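Local structure of sphingomyelinase C (7CNE) at residues A164-D175 with E203-D212. The protein is a bacterial sphingomyelinase C whose chain has the fold of the endonuclease/exonuclease/phosphatase family, in the DNase I-like clan. Numbering follows the deposited sequence.
Sequences AADRSRQFRQID and EYASMLADGD
F171 presents one ring face to M207. M207 CG lies over that face, 4.0 Å from the centroid of the F171 ring, as a CH-pi contact. M207 SD sits obliquely to the same ring, a Met-aromatic contact. The pair joins helix 162-180 to helix 203-211 in a DNase I-like fold. Their segments run 30° apart with a closest axis approach of 8.1 Å, and M207 also touches Y248 and L250 of strand 247-251. The helices draw together toward their C-terminal ends, where the CA atoms of F171 and G211 are 4.8 Å apart.

Salt bridges lie to either side of the aromatic pair along the helices. R167 turns its NE and NH2 edge to E203, and each nitrogen takes one carboxylate oxygen. R167 NE reaches E203 OE1 at 2.8 Å, and R167 NH2 meets the syn lone pair of E203 OE2. The extended E203 chain, with CG anti to the backbone N (chi1 -173°), carries the carboxylate across to the arginine. R167 NH1 turns instead to Q152 O and T154 OG1.

D210 divides its oxygens between two partners. R172 NE and NH2 both bond OD1, from the same face of the carboxylate. S168 OG donates to D210 OD2 at 2.8 Å, from above the carboxylate plane.

The helix 203-211 ends in a Schellman motif with D212 at positive phi. D212 OD1 accepts a hydrogen bond from N253 ND2, and D175 OD1 forms a salt bridge with R252. A water donates to both D175 OD1 and D212 OD2, carboxylate oxygens of like charge, 4.3 Å apart.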
loop_
_atom_site.group_PDB
_atom_site.type_symbol
_atom_site.label_atom_id
_atom_site.label_comp_id
_atom_site.label_asym_id
_atom_site.label_seq_id
_atom_site.Cartn_x
_atom_site.Cartn_y
_atom_site.Cartn_z
ATOM N N ALA A 164 -16.688 -2.090 -5.313
ATOM C CA ALA A 164 -16.774 -2.800 -4.041
ATOM C C ALA A 164 -16.862 -4.307 -4.251
ATOM O O ALA A 164 -16.256 -5.082 -3.501
ATOM C CB ALA A 164 -17.980 -2.310 -3.238
ATOM N N ALA A 165 -17.615 -4.741 -5.265
ATOM C CA ALA A 165 -17.703 -6.170 -5.549
ATOM C C ALA A 165 -16.335 -6.748 -5.891
ATOM O O ALA A 165 -15.993 -7.853 -5.457
ATOM C CB ALA A 165 -18.688 -6.423 -6.691
ATOM N N ASP A 166 -15.543 -6.022 -6.679
ATOM C CA ASP A 166 -14.235 -6.544 -7.045
ATOM C C ASP A 166 -13.243 -6.452 -5.890
ATOM O O ASP A 166 -12.406 -7.349 -5.740
ATOM C CB ASP A 166 -13.710 -5.833 -8.291
ATOM C CG ASP A 166 -14.372 -6.349 -9.552
ATOM O OD1 ASP A 166 -15.000 -7.425 -9.480
ATOM O OD2 ASP A 166 -14.274 -5.693 -10.602
ATOM N N ARG A 167 -13.323 -5.410 -5.050
ATOM C CA ARG A 167 -12.512 -5.414 -3.832
ATOM C C ARG A 167 -12.793 -6.659 -3.005
ATOM O O ARG A 167 -11.868 -7.289 -2.476
ATOM C CB ARG A 167 -12.775 -4.160 -2.985
ATOM C CG ARG A 167 -12.101 -2.889 -3.489
ATOM C CD ARG A 167 -12.098 -1.781 -2.445
ATOM N NE ARG A 167 -13.417 -1.197 -2.202
ATOM C CZ ARG A 167 -13.951 -0.206 -2.910
ATOM N NH1 ARG A 167 -13.295 0.320 -3.949
ATOM N NH2 ARG A 167 -15.149 0.263 -2.576
ATOM N N SER A 168 -14.071 -7.019 -2.860
ATOM C CA SER A 168 -14.411 -8.213 -2.094
ATOM C C SER A 168 -13.713 -9.437 -2.670
ATOM O O SER A 168 -13.104 -10.220 -1.934
ATOM C CB SER A 168 -15.930 -8.410 -2.077
ATOM O OG SER A 168 -16.286 -9.625 -1.443
ATOM N N ARG A 169 -13.773 -9.606 -3.996
ATOM C CA ARG A 169 -13.094 -10.735 -4.625
ATOM C C ARG A 169 -11.577 -10.641 -4.453
ATOM O O ARG A 169 -10.900 -11.666 -4.291
ATOM C CB ARG A 169 -13.468 -10.814 -6.109
ATOM C CG ARG A 169 -14.919 -11.290 -6.351
ATOM C CD ARG A 169 -15.550 -10.665 -7.605
ATOM N NE ARG A 169 -16.894 -11.205 -7.852
ATOM C CZ ARG A 169 -17.992 -10.816 -7.200
ATOM N NH1 ARG A 169 -17.921 -9.871 -6.263
ATOM N NH2 ARG A 169 -19.171 -11.361 -7.490
ATOM N N GLN A 170 -11.021 -9.426 -4.491
ATOM C CA GLN A 170 -9.575 -9.286 -4.293
ATOM C C GLN A 170 -9.163 -9.724 -2.892
ATOM O O GLN A 170 -8.165 -10.437 -2.723
ATOM C CB GLN A 170 -9.139 -7.841 -4.555
ATOM C CG GLN A 170 -9.261 -7.431 -6.045
ATOM C CD GLN A 170 -8.867 -5.983 -6.301
ATOM O OE1 GLN A 170 -8.653 -5.208 -5.359
ATOM N NE2 GLN A 170 -8.759 -5.610 -7.579
ATOM N N PHE A 171 -9.921 -9.310 -1.873
ATOM C CA PHE A 171 -9.607 -9.738 -0.512
ATOM C C PHE A 171 -9.747 -11.251 -0.370
ATOM O O PHE A 171 -8.934 -11.899 0.304
ATOM C CB PHE A 171 -10.513 -9.027 0.502
ATOM C CG PHE A 171 -10.411 -7.520 0.481
ATOM C CD1 PHE A 171 -9.176 -6.888 0.377
ATOM C CD2 PHE A 171 -11.566 -6.733 0.588
ATOM C CE1 PHE A 171 -9.081 -5.477 0.371
ATOM C CE2 PHE A 171 -11.486 -5.331 0.582
ATOM C CZ PHE A 171 -10.233 -4.704 0.466
ATOM N N ARG A 172 -10.771 -11.842 -1.002
ATOM C CA ARG A 172 -10.916 -13.299 -0.914
ATOM C C ARG A 172 -9.836 -14.026 -1.711
ATOM O O ARG A 172 -9.423 -15.130 -1.330
ATOM C CB ARG A 172 -12.315 -13.729 -1.368
ATOM C CG ARG A 172 -13.399 -13.324 -0.370
ATOM C CD ARG A 172 -14.753 -13.982 -0.649
ATOM N NE ARG A 172 -15.828 -13.237 -0.006
ATOM C CZ ARG A 172 -17.124 -13.422 -0.232
ATOM N NH1 ARG A 172 -17.539 -14.339 -1.109
ATOM N NH2 ARG A 172 -18.006 -12.670 0.419
ATOM N N GLN A 173 -9.351 -13.430 -2.801
ATOM C CA GLN A 173 -8.237 -14.038 -3.521
ATOM C C GLN A 173 -6.984 -14.080 -2.653
ATOM O O GLN A 173 -6.238 -15.069 -2.668
ATOM C CB GLN A 173 -7.959 -13.279 -4.824
ATOM C CG GLN A 173 -6.863 -13.959 -5.675
ATOM C CD GLN A 173 -6.430 -13.153 -6.903
ATOM O OE1 GLN A 173 -7.075 -12.179 -7.291
ATOM N NE2 GLN A 173 -5.335 -13.573 -7.523
ATOM N N ILE A 174 -6.734 -13.005 -1.900
ATOM C CA ILE A 174 -5.611 -12.970 -0.967
ATOM C C ILE A 174 -5.800 -14.029 0.110
ATOM O O ILE A 174 -4.881 -14.795 0.428
ATOM C CB ILE A 174 -5.472 -11.561 -0.361
ATOM C CG1 ILE A 174 -4.955 -10.574 -1.409
ATOM C CG2 ILE A 174 -4.568 -11.572 0.904
ATOM C CD1 ILE A 174 -5.168 -9.134 -1.028
ATOM N N ASP A 175 -7.006 -14.091 0.680
ATOM C CA ASP A 175 -7.324 -15.108 1.681
ATOM C C ASP A 175 -7.082 -16.515 1.141
ATOM O O ASP A 175 -6.487 -17.363 1.821
ATOM C CB ASP A 175 -8.778 -14.938 2.140
ATOM C CG ASP A 175 -9.257 -16.080 3.030
ATOM O OD1 ASP A 175 -8.631 -16.342 4.083
ATOM O OD2 ASP A 175 -10.265 -16.720 2.658
ATOM N N GLU A 203 -18.581 -1.191 4.571
ATOM C CA GLU A 203 -17.648 -2.067 3.864
ATOM C C GLU A 203 -16.440 -2.448 4.722
ATOM O O GLU A 203 -15.814 -3.481 4.463
ATOM C CB GLU A 203 -17.194 -1.402 2.551
ATOM C CG GLU A 203 -16.341 -2.302 1.650
ATOM C CD GLU A 203 -15.916 -1.634 0.344
ATOM O OE1 GLU A 203 -15.369 -2.350 -0.515
ATOM O OE2 GLU A 203 -16.118 -0.408 0.177
ATOM N N TYR A 204 -16.113 -1.658 5.752
ATOM C CA TYR A 204 -15.035 -2.038 6.667
ATOM C C TYR A 204 -15.251 -3.438 7.228
ATOM O O TYR A 204 -14.345 -4.278 7.201
ATOM C CB TYR A 204 -14.931 -1.018 7.803
ATOM C CG TYR A 204 -13.988 -1.409 8.915
ATOM C CD1 TYR A 204 -12.607 -1.344 8.743
ATOM C CD2 TYR A 204 -14.472 -1.834 10.150
ATOM C CE1 TYR A 204 -11.731 -1.699 9.779
ATOM C CE2 TYR A 204 -13.602 -2.185 11.194
ATOM C CZ TYR A 204 -12.241 -2.118 11.000
ATOM O OH TYR A 204 -11.382 -2.457 12.034
ATOM N N ALA A 205 -16.459 -3.714 7.727
ATOM C CA ALA A 205 -16.724 -5.028 8.305
ATOM C C ALA A 205 -16.678 -6.134 7.253
ATOM O O ALA A 205 -16.242 -7.251 7.547
ATOM C CB ALA A 205 -18.073 -5.030 9.033
ATOM N N SER A 206 -17.135 -5.868 6.027
ATOM C CA SER A 206 -17.045 -6.938 5.031
ATOM C C SER A 206 -15.602 -7.159 4.577
ATOM O O SER A 206 -15.224 -8.291 4.251
ATOM C CB SER A 206 -17.966 -6.658 3.842
ATOM O OG SER A 206 -17.638 -5.444 3.192
ATOM N N MET A 207 -14.779 -6.108 4.572
ATOM C CA MET A 207 -13.353 -6.294 4.299
ATOM C C MET A 207 -12.721 -7.261 5.302
ATOM O O MET A 207 -12.021 -8.206 4.912
ATOM C CB MET A 207 -12.638 -4.940 4.323
ATOM C CG MET A 207 -11.125 -5.034 4.197
ATOM S SD MET A 207 -10.368 -3.436 4.502
ATOM C CE MET A 207 -10.390 -3.410 6.311
ATOM N N LEU A 208 -12.968 -7.045 6.601
ATOM C CA LEU A 208 -12.451 -7.944 7.631
ATOM C C LEU A 208 -12.866 -9.388 7.366
ATOM O O LEU A 208 -12.057 -10.312 7.482
ATOM C CB LEU A 208 -12.944 -7.507 9.012
ATOM C CG LEU A 208 -12.507 -6.146 9.565
ATOM C CD1 LEU A 208 -13.126 -5.962 10.927
ATOM C CD2 LEU A 208 -10.971 -6.052 9.631
ATOM N N ALA A 209 -14.137 -9.598 7.029
ATOM C CA ALA A 209 -14.625 -10.955 6.796
ATOM C C ALA A 209 -14.041 -11.545 5.517
ATOM O O ALA A 209 -13.679 -12.725 5.483
ATOM C CB ALA A 209 -16.155 -10.957 6.744
ATOM N N ASP A 210 -13.932 -10.734 4.457
ATOM C CA ASP A 210 -13.411 -11.233 3.184
ATOM C C ASP A 210 -11.932 -11.599 3.276
ATOM O O ASP A 210 -11.509 -12.626 2.733
ATOM C CB ASP A 210 -13.632 -10.193 2.086
ATOM C CG ASP A 210 -15.096 -10.104 1.642
ATOM O OD1 ASP A 210 -15.827 -11.111 1.783
ATOM O OD2 ASP A 210 -15.507 -9.023 1.164
ATOM N N GLY A 211 -11.126 -10.768 3.942
ATOM C CA GLY A 211 -9.719 -11.071 4.138
ATOM C C GLY A 211 -9.408 -11.977 5.304
ATOM O O GLY A 211 -8.241 -12.346 5.494
ATOM N N ASP A 212 -10.427 -12.359 6.081
ATOM C CA ASP A 212 -10.252 -13.105 7.333
ATOM C C ASP A 212 -9.263 -12.391 8.261
ATOM O O ASP A 212 -8.314 -12.982 8.788
ATOM C CB ASP A 212 -9.831 -14.549 7.065
ATOM C CG ASP A 212 -10.114 -15.476 8.259
ATOM O OD1 ASP A 212 -10.804 -15.038 9.205
ATOM O OD2 ASP A 212 -9.636 -16.635 8.250
HETATM O O HOH W 1 -15.946 -4.736 -0.766
HETATM O O HOH W 2 -9.707 -17.887 5.883
#